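Local coordinates for pollen receptor-like kinase 3 (Arabidopsis thaliana, PDB 5WLS), which is a pollen receptor-like kinase with a SERK-like leucine-rich-repeat extracellular domain, which probably senses signals at the cell surface, at residues S44-T49 with P66-I71; E60-L65 with F86-L91; D173-I178 with N195-G200; S166-N171 with E189-G194; G80-F85 with N99-E104. All coordinates share one frame; numbering follows the deposited sequence.

Contact 1: residues S44-T49 with P66-I71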
# COMPACT_ATOMS: atom_id res chain seq x y z
N SER A 44 16.67 -0.33 -4.60
CA SER A 44 15.94 -0.07 -3.37
C SER A 44 14.48 0.35 -3.58
O SER A 44 13.70 0.30 -2.62
CB SER A 44 16.65 1.02 -2.55
OG SER A 44 16.79 2.21 -3.31
N GLY A 45 14.10 0.76 -4.78
CA GLY A 45 12.73 1.15 -5.05
C GLY A 45 12.36 0.90 -6.49
O GLY A 45 13.21 0.90 -7.38
N ILE A 46 11.07 0.66 -6.71
CA ILE A 46 10.49 0.55 -8.05
C ILE A 46 9.37 1.58 -8.15
O ILE A 46 8.46 1.59 -7.32
CB ILE A 46 9.97 -0.86 -8.34
CG1 ILE A 46 11.13 -1.86 -8.41
CG2 ILE A 46 9.18 -0.88 -9.64
CD1 ILE A 46 10.69 -3.31 -8.51
N HIS A 47 9.45 2.44 -9.16
CA HIS A 47 8.52 3.56 -9.33
C HIS A 47 8.07 3.60 -10.79
O HIS A 47 8.64 4.33 -11.60
CB HIS A 47 9.20 4.86 -8.89
CG HIS A 47 8.31 6.06 -8.93
ND1 HIS A 47 8.72 7.30 -8.49
CD2 HIS A 47 7.03 6.22 -9.37
CE1 HIS A 47 7.73 8.17 -8.64
NE2 HIS A 47 6.70 7.54 -9.18
N VAL A 48 7.04 2.82 -11.12
CA VAL A 48 6.50 2.80 -12.47
C VAL A 48 5.00 3.05 -12.39
O VAL A 48 4.27 2.35 -11.67
CB VAL A 48 6.80 1.48 -13.20
CG1 VAL A 48 8.28 1.40 -13.53
CG2 VAL A 48 6.40 0.28 -12.37
N THR A 49 4.53 4.07 -13.11
CA THR A 49 3.15 4.53 -13.02
C THR A 49 2.62 4.85 -14.41
O THR A 49 3.38 5.22 -15.31
CB THR A 49 3.02 5.78 -12.13
OG1 THR A 49 3.88 6.81 -12.63
CG2 THR A 49 3.39 5.46 -10.69
N PRO A 66 17.41 -7.77 -2.30
CA PRO A 66 17.48 -7.82 -0.83
C PRO A 66 17.37 -6.47 -0.15
O PRO A 66 17.08 -6.45 1.06
CB PRO A 66 18.85 -8.47 -0.56
CG PRO A 66 19.66 -8.09 -1.74
CD PRO A 66 18.71 -8.07 -2.92
N ASN A 67 17.59 -5.36 -0.84
CA ASN A 67 17.48 -4.06 -0.21
C ASN A 67 16.36 -3.23 -0.81
O ASN A 67 16.36 -2.00 -0.65
CB ASN A 67 18.81 -3.32 -0.31
CG ASN A 67 19.99 -4.18 0.08
OD1 ASN A 67 20.74 -4.64 -0.78
ND2 ASN A 67 20.12 -4.47 1.36
N LEU A 68 15.39 -3.87 -1.44
CA LEU A 68 14.23 -3.13 -1.93
C LEU A 68 13.40 -2.66 -0.75
O LEU A 68 13.06 -3.44 0.14
CB LEU A 68 13.40 -4.01 -2.87
CG LEU A 68 12.12 -3.36 -3.39
CD1 LEU A 68 12.49 -2.26 -4.36
CD2 LEU A 68 11.26 -4.39 -4.11
N ARG A 69 13.09 -1.37 -0.75
CA ARG A 69 12.38 -0.75 0.35
C ARG A 69 11.12 -0.03 -0.07
O ARG A 69 10.24 0.18 0.77
CB ARG A 69 13.28 0.26 1.08
CG ARG A 69 14.60 -0.31 1.60
CD ARG A 69 14.46 -0.72 3.05
NE ARG A 69 15.69 -1.30 3.59
CZ ARG A 69 16.04 -2.57 3.44
NH1 ARG A 69 15.25 -3.40 2.77
NH2 ARG A 69 17.17 -3.02 3.97
N THR A 70 10.98 0.36 -1.34
CA THR A 70 9.82 1.14 -1.74
C THR A 70 9.26 0.62 -3.06
O THR A 70 10.01 0.38 -4.01
CB THR A 70 10.16 2.63 -1.88
OG1 THR A 70 11.25 2.80 -2.79
CG2 THR A 70 10.54 3.22 -0.53
N ILE A 71 7.94 0.45 -3.09
CA ILE A 71 7.21 0.07 -4.29
C ILE A 71 6.11 1.10 -4.52
O ILE A 71 5.33 1.38 -3.61
CB ILE A 71 6.60 -1.35 -4.17
CG1 ILE A 71 7.71 -2.40 -4.17
CG2 ILE A 71 5.61 -1.60 -5.30
CD1 ILE A 71 7.25 -3.78 -3.73
O HOH W 1 9.36 3.76 -5.09

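Contact 2: residues E60-L65 with F86-L91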
# COMPACT_ATOMS: atom_id res chain seq x y z
N GLU A 60 7.80 -13.31 -5.69
CA GLU A 60 9.04 -14.07 -5.57
C GLU A 60 10.16 -13.43 -6.38
O GLU A 60 11.33 -13.52 -6.00
CB GLU A 60 8.82 -15.52 -6.03
CG GLU A 60 7.82 -16.30 -5.19
CD GLU A 60 8.29 -16.52 -3.76
OE1 GLU A 60 9.52 -16.61 -3.54
OE2 GLU A 60 7.43 -16.61 -2.86
N ASP A 61 9.82 -12.77 -7.49
CA ASP A 61 10.81 -11.98 -8.22
C ASP A 61 11.33 -10.83 -7.37
O ASP A 61 12.54 -10.56 -7.33
CB ASP A 61 10.22 -11.46 -9.53
CG ASP A 61 9.88 -12.57 -10.50
OD1 ASP A 61 10.54 -13.63 -10.44
OD2 ASP A 61 8.97 -12.37 -11.33
N LEU A 62 10.43 -10.13 -6.67
CA LEU A 62 10.84 -8.98 -5.87
C LEU A 62 11.58 -9.39 -4.60
O LEU A 62 12.29 -8.56 -4.02
CB LEU A 62 9.63 -8.11 -5.51
CG LEU A 62 8.72 -7.59 -6.62
CD1 LEU A 62 7.59 -6.76 -6.02
CD2 LEU A 62 9.50 -6.77 -7.65
N LYS A 63 11.42 -10.64 -4.15
CA LYS A 63 12.18 -11.11 -3.00
C LYS A 63 13.66 -11.25 -3.31
O LYS A 63 14.48 -11.23 -2.38
CB LYS A 63 11.63 -12.45 -2.51
CG LYS A 63 10.42 -12.34 -1.60
CD LYS A 63 9.76 -13.69 -1.40
CE LYS A 63 10.51 -14.53 -0.38
NZ LYS A 63 9.79 -15.80 -0.06
N ASP A 64 14.03 -11.39 -4.58
CA ASP A 64 15.43 -11.53 -4.96
C ASP A 64 16.16 -10.18 -5.02
O ASP A 64 17.33 -10.15 -5.41
CB ASP A 64 15.53 -12.26 -6.30
CG ASP A 64 14.99 -13.67 -6.25
OD1 ASP A 64 15.00 -14.28 -5.16
OD2 ASP A 64 14.55 -14.16 -7.32
N LEU A 65 15.49 -9.08 -4.65
CA LEU A 65 16.13 -7.79 -4.40
C LEU A 65 16.23 -7.59 -2.90
O LEU A 65 15.23 -7.22 -2.26
CB LEU A 65 15.34 -6.64 -5.04
CG LEU A 65 14.93 -6.77 -6.50
CD1 LEU A 65 13.97 -5.66 -6.92
CD2 LEU A 65 16.27 -6.56 -7.23
N PHE A 86 3.75 -8.85 2.22
CA PHE A 86 4.38 -9.16 3.50
C PHE A 86 5.59 -10.07 3.36
O PHE A 86 6.33 -10.25 4.34
CB PHE A 86 3.37 -9.80 4.45
CG PHE A 86 2.65 -10.98 3.87
CD1 PHE A 86 1.42 -10.83 3.26
CD2 PHE A 86 3.20 -12.25 3.95
CE1 PHE A 86 0.75 -11.92 2.73
CE2 PHE A 86 2.54 -13.34 3.42
CZ PHE A 86 1.32 -13.18 2.81
N LYS A 87 5.82 -10.66 2.19
CA LYS A 87 7.00 -11.47 1.95
C LYS A 87 8.25 -10.64 1.71
O LYS A 87 9.35 -11.21 1.63
CB LYS A 87 6.74 -12.40 0.76
CG LYS A 87 5.83 -13.57 1.09
CD LYS A 87 5.10 -14.03 -0.16
CE LYS A 87 4.83 -15.53 -0.19
NZ LYS A 87 4.32 -16.12 1.08
N LEU A 88 8.12 -9.32 1.60
CA LEU A 88 9.28 -8.45 1.47
C LEU A 88 9.57 -7.83 2.82
O LEU A 88 8.84 -6.93 3.25
CB LEU A 88 9.01 -7.38 0.42
CG LEU A 88 8.39 -7.97 -0.85
CD1 LEU A 88 7.80 -6.91 -1.76
CD2 LEU A 88 9.43 -8.80 -1.58
N PRO A 89 10.63 -8.26 3.52
CA PRO A 89 10.77 -7.91 4.94
C PRO A 89 11.16 -6.46 5.24
O PRO A 89 10.75 -5.92 6.27
CB PRO A 89 11.85 -8.89 5.43
CG PRO A 89 12.66 -9.19 4.20
CD PRO A 89 11.69 -9.18 3.06
N GLY A 90 11.93 -5.83 4.36
CA GLY A 90 12.36 -4.47 4.60
C GLY A 90 11.50 -3.42 3.93
O GLY A 90 11.94 -2.28 3.77
N LEU A 91 10.28 -3.77 3.54
CA LEU A 91 9.47 -2.83 2.79
C LEU A 91 9.03 -1.69 3.71
O LEU A 91 8.54 -1.93 4.82
CB LEU A 91 8.26 -3.53 2.18
CG LEU A 91 7.51 -2.73 1.12
CD1 LEU A 91 8.26 -2.80 -0.20
CD2 LEU A 91 6.11 -3.29 0.93

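Contact 3: residues D173-I178 with N195-G200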
# COMPACT_ATOMS: atom_id res chain seq x y z
N ASP A 173 -17.48 1.88 3.25
CA ASP A 173 -18.76 1.58 3.87
C ASP A 173 -18.55 1.07 5.29
O ASP A 173 -19.17 0.09 5.72
CB ASP A 173 -19.56 0.58 3.04
CG ASP A 173 -21.04 0.57 3.40
OD1 ASP A 173 -21.47 1.44 4.18
OD2 ASP A 173 -21.76 -0.32 2.90
N LEU A 174 -17.67 1.74 6.04
CA LEU A 174 -17.35 1.31 7.39
C LEU A 174 -18.50 1.62 8.34
O LEU A 174 -19.33 2.50 8.08
CB LEU A 174 -16.06 1.97 7.86
CG LEU A 174 -14.83 1.64 7.01
CD1 LEU A 174 -13.74 2.69 7.16
CD2 LEU A 174 -14.29 0.25 7.34
N GLU A 175 -18.54 0.90 9.46
CA GLU A 175 -19.76 0.80 10.26
C GLU A 175 -19.63 1.36 11.67
O GLU A 175 -20.38 2.27 12.03
CB GLU A 175 -20.23 -0.66 10.31
CG GLU A 175 -20.60 -1.20 8.95
CD GLU A 175 -20.95 -2.68 8.99
OE1 GLU A 175 -20.25 -3.47 8.32
OE2 GLU A 175 -21.88 -3.05 9.73
N GLY A 176 -18.72 0.85 12.49
CA GLY A 176 -18.87 1.05 13.92
C GLY A 176 -18.63 2.45 14.45
O GLY A 176 -18.64 3.43 13.70
N GLU A 177 -18.44 2.54 15.76
CA GLU A 177 -17.91 3.76 16.36
C GLU A 177 -16.48 3.94 15.87
O GLU A 177 -15.70 2.98 15.81
CB GLU A 177 -17.92 3.65 17.88
CG GLU A 177 -17.36 4.88 18.60
CD GLU A 177 -17.06 4.61 20.06
OE1 GLU A 177 -17.60 5.32 20.93
OE2 GLU A 177 -16.35 3.62 20.34
N ILE A 178 -16.13 5.16 15.49
CA ILE A 178 -14.72 5.39 15.16
C ILE A 178 -13.88 5.22 16.42
O ILE A 178 -14.21 5.81 17.47
CB ILE A 178 -14.52 6.78 14.55
CG1 ILE A 178 -14.98 6.75 13.09
CG2 ILE A 178 -13.07 7.22 14.65
CD1 ILE A 178 -14.83 8.05 12.37
N ASN A 195 -18.68 7.83 4.74
CA ASN A 195 -18.83 6.54 5.38
C ASN A 195 -20.14 6.61 6.13
O ASN A 195 -20.16 6.83 7.34
CB ASN A 195 -17.66 6.25 6.30
CG ASN A 195 -16.48 5.64 5.58
OD1 ASN A 195 -16.58 4.55 5.02
ND2 ASN A 195 -15.35 6.34 5.59
N GLN A 196 -21.25 6.43 5.41
CA GLN A 196 -22.49 6.22 6.13
C GLN A 196 -22.32 4.97 6.98
O GLN A 196 -21.43 4.15 6.75
CB GLN A 196 -23.67 6.05 5.16
CG GLN A 196 -23.79 7.10 4.07
CD GLN A 196 -24.43 6.53 2.81
OE1 GLN A 196 -24.23 7.05 1.71
NE2 GLN A 196 -25.21 5.48 2.98
N ARG A 197 -23.18 4.85 8.01
CA ARG A 197 -23.14 3.79 9.02
C ARG A 197 -22.17 4.14 10.14
O ARG A 197 -22.35 3.69 11.28
CB ARG A 197 -22.80 2.43 8.40
CG ARG A 197 -23.72 2.00 7.26
CD ARG A 197 -23.85 0.49 7.15
NE ARG A 197 -22.92 -0.05 6.15
CZ ARG A 197 -22.55 -1.32 6.09
NH1 ARG A 197 -23.04 -2.18 6.97
NH2 ARG A 197 -21.71 -1.74 5.16
N LEU A 198 -21.15 4.96 9.86
CA LEU A 198 -20.07 5.24 10.80
C LEU A 198 -20.48 6.38 11.74
O LEU A 198 -21.14 7.33 11.32
CB LEU A 198 -18.80 5.61 10.02
CG LEU A 198 -17.40 5.39 10.58
CD1 LEU A 198 -17.10 3.91 10.67
CD2 LEU A 198 -16.37 6.08 9.69
N CYS A 199 -20.08 6.28 13.01
CA CYS A 199 -20.50 7.28 14.00
C CYS A 199 -19.40 7.49 15.04
O CYS A 199 -18.30 6.94 14.94
CB CYS A 199 -21.81 6.89 14.71
SG CYS A 199 -21.78 5.29 15.55
N GLY A 200 -19.72 8.30 16.05
CA GLY A 200 -18.78 8.62 17.11
C GLY A 200 -17.95 9.82 16.72
O GLY A 200 -18.50 10.89 16.45

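Contact 4: residues S166-N171 with E189-G194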
# COMPACT_ATOMS: atom_id res chain seq x y z
N SER A 166 -1.21 10.81 9.21
CA SER A 166 -2.21 10.96 8.15
C SER A 166 -2.94 9.64 7.96
O SER A 166 -2.33 8.63 7.61
CB SER A 166 -1.56 11.41 6.84
OG SER A 166 -2.49 11.35 5.77
N LEU A 167 -4.26 9.67 8.19
CA LEU A 167 -5.13 8.52 8.03
C LEU A 167 -6.33 8.95 7.21
O LEU A 167 -7.04 9.89 7.59
CB LEU A 167 -5.58 7.97 9.38
CG LEU A 167 -6.62 6.85 9.32
CD1 LEU A 167 -5.99 5.60 8.74
CD2 LEU A 167 -7.24 6.59 10.68
N ASP A 168 -6.57 8.27 6.09
CA ASP A 168 -7.69 8.59 5.21
C ASP A 168 -8.48 7.31 4.96
O ASP A 168 -8.01 6.41 4.25
CB ASP A 168 -7.21 9.20 3.89
CG ASP A 168 -8.35 9.70 3.02
OD1 ASP A 168 -9.53 9.43 3.33
OD2 ASP A 168 -8.06 10.39 2.01
N LEU A 169 -9.68 7.24 5.54
CA LEU A 169 -10.59 6.11 5.34
C LEU A 169 -11.89 6.55 4.69
O LEU A 169 -12.92 5.88 4.83
CB LEU A 169 -10.86 5.40 6.66
CG LEU A 169 -9.63 4.85 7.39
CD1 LEU A 169 -10.00 4.31 8.76
CD2 LEU A 169 -8.95 3.78 6.55
N SER A 170 -11.87 7.69 3.99
CA SER A 170 -13.09 8.27 3.44
C SER A 170 -13.67 7.40 2.33
O SER A 170 -12.96 6.64 1.67
CB SER A 170 -12.81 9.68 2.90
OG SER A 170 -11.53 9.75 2.29
N ASN A 171 -14.98 7.51 2.15
CA ASN A 171 -15.67 6.94 0.99
C ASN A 171 -15.49 5.43 0.91
O ASN A 171 -15.11 4.87 -0.13
CB ASN A 171 -15.22 7.63 -0.30
CG ASN A 171 -15.69 9.06 -0.38
OD1 ASN A 171 -16.81 9.38 0.01
ND2 ASN A 171 -14.81 9.94 -0.85
N GLU A 189 -3.93 14.06 11.09
CA GLU A 189 -4.88 14.41 10.04
C GLU A 189 -5.68 13.16 9.68
O GLU A 189 -5.14 12.23 9.08
CB GLU A 189 -4.18 14.99 8.81
CG GLU A 189 -5.15 15.71 7.86
CD GLU A 189 -4.54 16.02 6.50
OE1 GLU A 189 -3.32 15.82 6.33
OE2 GLU A 189 -5.29 16.42 5.58
N MET A 190 -6.95 13.13 10.07
CA MET A 190 -7.80 11.98 9.85
C MET A 190 -9.01 12.38 9.01
O MET A 190 -9.51 13.50 9.11
CB MET A 190 -8.26 11.36 11.18
CG MET A 190 -9.06 12.29 12.07
SD MET A 190 -9.25 11.66 13.75
CE MET A 190 -7.65 12.03 14.46
N LYS A 191 -9.45 11.45 8.17
CA LYS A 191 -10.58 11.69 7.29
C LYS A 191 -11.50 10.48 7.31
O LYS A 191 -11.04 9.33 7.18
CB LYS A 191 -10.14 11.99 5.86
CG LYS A 191 -9.43 13.33 5.73
CD LYS A 191 -8.91 13.56 4.32
CE LYS A 191 -8.11 14.86 4.25
NZ LYS A 191 -7.42 15.04 2.94
N PHE A 192 -12.82 10.75 7.47
CA PHE A 192 -13.80 9.67 7.58
C PHE A 192 -15.09 9.93 6.79
O PHE A 192 -16.00 9.08 6.85
CB PHE A 192 -14.14 9.40 9.05
CG PHE A 192 -12.94 9.00 9.90
CD1 PHE A 192 -12.39 7.71 9.89
CD2 PHE A 192 -12.37 9.94 10.75
CE1 PHE A 192 -11.32 7.40 10.71
CE2 PHE A 192 -11.30 9.63 11.55
CZ PHE A 192 -10.77 8.36 11.53
N GLU A 193 -15.15 11.02 6.00
CA GLU A 193 -16.37 11.36 5.23
C GLU A 193 -16.82 10.21 4.35
O GLU A 193 -16.07 9.28 4.03
CB GLU A 193 -16.24 12.53 4.22
CG GLU A 193 -15.47 13.72 4.68
CD GLU A 193 -13.97 13.35 4.49
OE1 GLU A 193 -13.39 13.22 5.56
OE2 GLU A 193 -13.46 13.24 3.32
N GLY A 194 -18.08 10.31 3.95
CA GLY A 194 -18.56 9.41 2.94
C GLY A 194 -18.66 8.00 3.42
O GLY A 194 -18.68 7.07 2.62

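Contact 5: residues G80-F85 with N99-E104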
# COMPACT_ATOMS: atom_id res chain seq x y z
N GLY A 80 -7.16 -8.36 -9.25
CA GLY A 80 -7.04 -9.61 -8.54
C GLY A 80 -6.77 -9.33 -7.08
O GLY A 80 -6.80 -8.17 -6.64
N PRO A 81 -6.49 -10.36 -6.30
CA PRO A 81 -6.25 -10.15 -4.87
C PRO A 81 -4.94 -9.41 -4.63
O PRO A 81 -4.05 -9.36 -5.48
CB PRO A 81 -6.19 -11.57 -4.30
CG PRO A 81 -5.75 -12.41 -5.45
CD PRO A 81 -6.34 -11.77 -6.68
N LEU A 82 -4.83 -8.83 -3.44
CA LEU A 82 -3.64 -8.06 -3.12
C LEU A 82 -2.47 -9.02 -2.98
O LEU A 82 -2.52 -9.94 -2.15
CB LEU A 82 -3.85 -7.27 -1.83
CG LEU A 82 -2.69 -6.34 -1.45
CD1 LEU A 82 -2.63 -5.17 -2.42
CD2 LEU A 82 -2.87 -5.83 -0.03
N PRO A 83 -1.40 -8.84 -3.75
CA PRO A 83 -0.30 -9.80 -3.72
C PRO A 83 0.39 -9.79 -2.37
O PRO A 83 0.34 -8.78 -1.64
CB PRO A 83 0.64 -9.29 -4.84
CG PRO A 83 -0.23 -8.44 -5.71
CD PRO A 83 -1.20 -7.80 -4.76
N PRO A 84 1.03 -10.89 -1.99
CA PRO A 84 1.53 -11.01 -0.62
C PRO A 84 2.74 -10.14 -0.34
O PRO A 84 3.86 -10.65 -0.20
CB PRO A 84 1.88 -12.50 -0.52
CG PRO A 84 2.25 -12.87 -1.92
CD PRO A 84 1.34 -12.07 -2.81
N PHE A 85 2.55 -8.82 -0.25
CA PHE A 85 3.68 -7.92 -0.05
C PHE A 85 4.37 -8.13 1.29
O PHE A 85 5.48 -7.62 1.47
CB PHE A 85 3.23 -6.47 -0.20
CG PHE A 85 2.95 -6.07 -1.62
CD1 PHE A 85 1.66 -6.06 -2.12
CD2 PHE A 85 3.99 -5.71 -2.47
CE1 PHE A 85 1.40 -5.71 -3.43
CE2 PHE A 85 3.74 -5.36 -3.78
CZ PHE A 85 2.45 -5.35 -4.26
N ASN A 99 -5.54 1.56 -8.45
CA ASN A 99 -5.43 0.30 -9.19
C ASN A 99 -6.77 -0.41 -9.00
O ASN A 99 -7.72 0.18 -8.47
CB ASN A 99 -4.24 -0.56 -8.74
CG ASN A 99 -2.91 -0.19 -9.43
OD1 ASN A 99 -2.72 -0.39 -10.64
ND2 ASN A 99 -2.03 0.42 -8.66
N SER A 100 -6.87 -1.66 -9.45
CA SER A 100 -8.16 -2.36 -9.36
C SER A 100 -8.04 -3.65 -8.55
O SER A 100 -8.71 -4.65 -8.84
CB SER A 100 -8.74 -2.64 -10.74
OG SER A 100 -9.04 -1.43 -11.41
N PHE A 101 -7.21 -3.64 -7.51
CA PHE A 101 -7.13 -4.79 -6.61
C PHE A 101 -8.43 -4.96 -5.84
O PHE A 101 -9.03 -3.98 -5.37
CB PHE A 101 -5.97 -4.65 -5.63
CG PHE A 101 -4.62 -4.87 -6.24
CD1 PHE A 101 -4.27 -6.11 -6.75
CD2 PHE A 101 -3.68 -3.86 -6.26
CE1 PHE A 101 -3.01 -6.32 -7.31
CE2 PHE A 101 -2.43 -4.06 -6.81
CZ PHE A 101 -2.09 -5.29 -7.33
N SER A 102 -8.89 -6.20 -5.73
CA SER A 102 -10.20 -6.53 -5.20
C SER A 102 -10.06 -7.58 -4.11
O SER A 102 -9.00 -8.19 -3.94
CB SER A 102 -11.15 -6.98 -6.31
OG SER A 102 -10.89 -8.30 -6.73
N GLY A 103 -11.15 -7.79 -3.37
CA GLY A 103 -11.21 -8.87 -2.40
C GLY A 103 -10.86 -8.41 -1.00
O GLY A 103 -10.54 -7.24 -0.74
N GLU A 104 -10.91 -9.36 -0.07
CA GLU A 104 -10.62 -9.08 1.32
C GLU A 104 -9.16 -9.38 1.65
O GLU A 104 -8.62 -10.42 1.25
CB GLU A 104 -11.53 -9.90 2.24
CG GLU A 104 -11.25 -9.73 3.72
CD GLU A 104 -12.34 -10.30 4.60
OE1 GLU A 104 -12.39 -9.97 5.80
OE2 GLU A 104 -13.17 -11.08 4.08
O HOH W 2 -7.23 -8.78 -1.64

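Contact 1: residues S44-T49 with P66-I71
Gly45 and Ile46 pair with Thr70 and Ile71 as neighbouring parallel strands in the long sheet of a leucine-rich-repeat solenoid. Strand 42-47 and strand 70-72 are joined by helix 59-63 as a beta-alpha-beta unit. Three backbone hydrogen bonds hold the pair. Ser44 O accepts two of them. Arg69 N lies 2.6 Å from Ser44 O, and Thr70 N lies 3.0 Å from the same oxygen. Further on, Ile46 N donates to Thr70 O at 2.9 Å. Toward strand 35-38, Ser44 and Gly45 both face Tyr36, which makes a classic beta bulge.

In Leu68, chi1 (177°) sets CG anti to the backbone N, and chi2 (70°) turns CD1 to the Ser44 carbonyl, 3.3 Å from Ser44 O. The same methyl is 4.3 Å from Ile46 CG1. Ile46 and Ile71 point to one face of the sheet, where both touch Leu62 of helix 59-63. On the other face Thr70 OG1 lies 3.2 Å from Gly45 CA, so a side chain at Gly45 would collide with it. A water bonded to Ile46 O is 3.1 Å from Thr70 OG1. The chemistry thus divides the contact: a hydrocarbon face turned to the helix, a polar face where one water bridges Ile46 O and Thr70 OG1, and between them a doubly gripped Ser44 carbonyl that is probably polarised.

Contact 2: residues E60-L65 with F86-L91
Leu88 packs against Leu62 and Lys63 where two successive connecting segments of the leucine-rich-repeat solenoid lie side by side, on the side of the solenoid away from the long sheet. Residues 60-63 form a weakly bonded helix. Residues 86-87 are a short 3-10 segment, followed by a type I beta turn from Leu88 to Leu91. No hydrogen bond crosses between the two segments.

The apolar part rests on one methyl. Leu88 CG is anti to its own carbonyl carbon (chi1 -46°), and CD2 beyond it meets both neighbours. Leu88 CD2 is 4.0 Å from Leu62 CB and 3.7 Å from Lys63 CG. Leu62 and Leu88 both also touch Ile71 of strand 70-72, so this pair belongs to the interior of the solenoid.

The second kind of contact is between aliphatic lysine chains. Lys63 and Lys87 cross obliquely, with Lys63 CD 3.9 Å from Lys87 CB.

The charges stand at the exposed end. In Lys63 the bend at chi3 (79°) turns CE, and chi4 (174°) carries NZ on to a salt bridge with Glu60 OE1 at 3.6 Å. The two ammonium groups remain apart, with Lys63 NZ 5.6 Å from Lys87 NZ. Glu60 probably eases their repulsion. Its other oxygen does not bond to the second lysine: Glu60 OE2 is 5.0 Å from Lys87 NZ and touches the methylene instead, with Glu60 OE2 3.9 Å from Lys87 CE.

Contact 3: residues D173-I178 with N195-G200
The Arg197 guanidinium is held by two acids of the other segment, Asp173 at its edge and Glu175 over one face. Arg197 is bent at chi3 (-95°), which places NE to donate to Asp173 OD1 at 2.9 Å. That oxygen is met from above the carboxylate plane, 48° out of it. Arg197 NH2 makes a shorter but weak bond to Asp173 OD2 at 2.7 Å. Glu175 runs beside Arg197 and points the same way, its CG over the guanidinium. Its carboxylate is turned only 21° from the guanidinium plane, with Glu175 OE2 3.1 Å from Arg197 NH1 in a salt bridge. Glu175 OE1 bonds to Thr151 and Gly152.

Leu174 N donates to Asn195 OD1 at 3.2 Å, and Asn195 ND2 donates to Leu169 O. Leu198 has two apolar mates: its CD1 is 3.6 Å from Leu174 CB, and its CD2 is 3.7 Å from Ile178 CD1. Backbone bonds run from Cys199 N to Gly176 O and from Ile178 N to Cys199 O (2.9 Å). Cys199 is tied by disulfide to Cys207.

The contact closes the C-terminal end of the solenoid. Segment 195-200, which follows strand 189-191, lies along strand 173-174, and strand 173-174 pairs with strand 151-152.

Contact 4: residues S166-N171 with E189-G194
Leu169 and Phe192 each carry CG anti to the carbonyl carbon (chi1 -59° in both), and the two side chains lie side by side, pointing the same way. Leu169 CD1 is 3.9 Å from Phe192 CE1. Leu167 has CG anti to the backbone N instead (chi1 174°), and its CD2 reaches Phe192 CZ at 4.0 Å. Ile182 of helix 180-183 touches both Leu167 and Phe192.

The backbones form the last parallel strand pair of the leucine-rich-repeat sheet, 166-168 with 189-191. Leu167 N donates to Glu189 O at 2.8 Å, and Leu167 O accepts from Lys191 N. Leu169 N follows, bonding to Lys191 O at 3.0 Å. Beyond the strands, Asn171 N still reaches Glu193 O at 2.8 Å.

On the other face Asp168 crosses Lys191. Asp168 OD1 lies 3.7 Å from Lys191 CB and accepts from Ser170 N in an Asx turn, though its modelled place is less sure. An alanine at Asp168 would probably leave Ser170 N without this acceptor and free the turn to shift, and Lys191 would lose the carboxylate beside its chain. Asp168 OD2 stays 4.8 Å from Lys191 NZ, a probable attraction without contact. Nearby, Ser166 OG bonds to His144 on the preceding strand.

Contact 5: residues G80-F85 with N99-E104
Gly80 and Ser102 meet in the short second parallel sheet found in plant-specific leucine-rich repeats, where strand 79-80 pairs with the weakly bonded strand 100-102. One hydrogen bond joins the backbones here: Ser102 N donates to Gly80 O at 3.0 Å. The donor stands above the carbonyl plane, 42° out of it. The backbone of Gly80 calls for glycine, since a side chain there would press on the carbonyl O of the residue before it and on Pro81 CD.

Phe101 carries the side-chain contact. Its CG is anti to the carbonyl carbon (chi1 -75°), and its ring reaches the chain that leaves Gly80. Gly80 O lies at the ring edge, in the plane, 3.3 Å from Phe101 CD1. One face takes the tip of Leu82, whose CD1 is 4.2 Å from Phe101 CD2 and offset toward the rim. Leu82 and Phe101 cross at about a right angle. Pro83 makes the closest apolar approach, with its CD 3.5 Å from Phe101 CE1. Leu78 also touches the ring. An alanine at Phe101 would probably open a gap beside Leu82 and Pro83, leaving the proline-rich chain without the ring it rests on.

On the other strand edge Phe101 N bonds to Asn124 OD1, so the residue is also tied to the neighbouring loop at Asn124. One residue past Phe101, Ser102 O receives a CA-H...O contact from Pro81 CA at 3.5 Å. A water then bridges the segments: it accepts from Leu82 N at 3.0 Å and donates to Ser102 O, also at 3.0 Å.

How the contacts relate
The five contacts follow the solenoid from its N-terminal to its C-terminal part. Contacts 1 and 2 lie 10 Å apart between centres, and helix 59-63 of contact 2 connects the two strands of contact 1; their segments alternate along the chain and touch through Ile46, Leu62, Ile71 and Leu88. Contact 5 follows contact 1 in series, 18 Å between centres, and meets it where Phe85 packs on Ile71; it is interleaved with contact 2. Contacts 3 and 4 form a second interlocked pair, with centres 11 Å apart; Asn195 and Phe192 link them. Contacts 1 and 4 sit on the same long sheet, 27 Å between centres, whereas contacts 3 and 5 lie along its short companion sheets. Together they join successive repeats into one continuous extracellular domain.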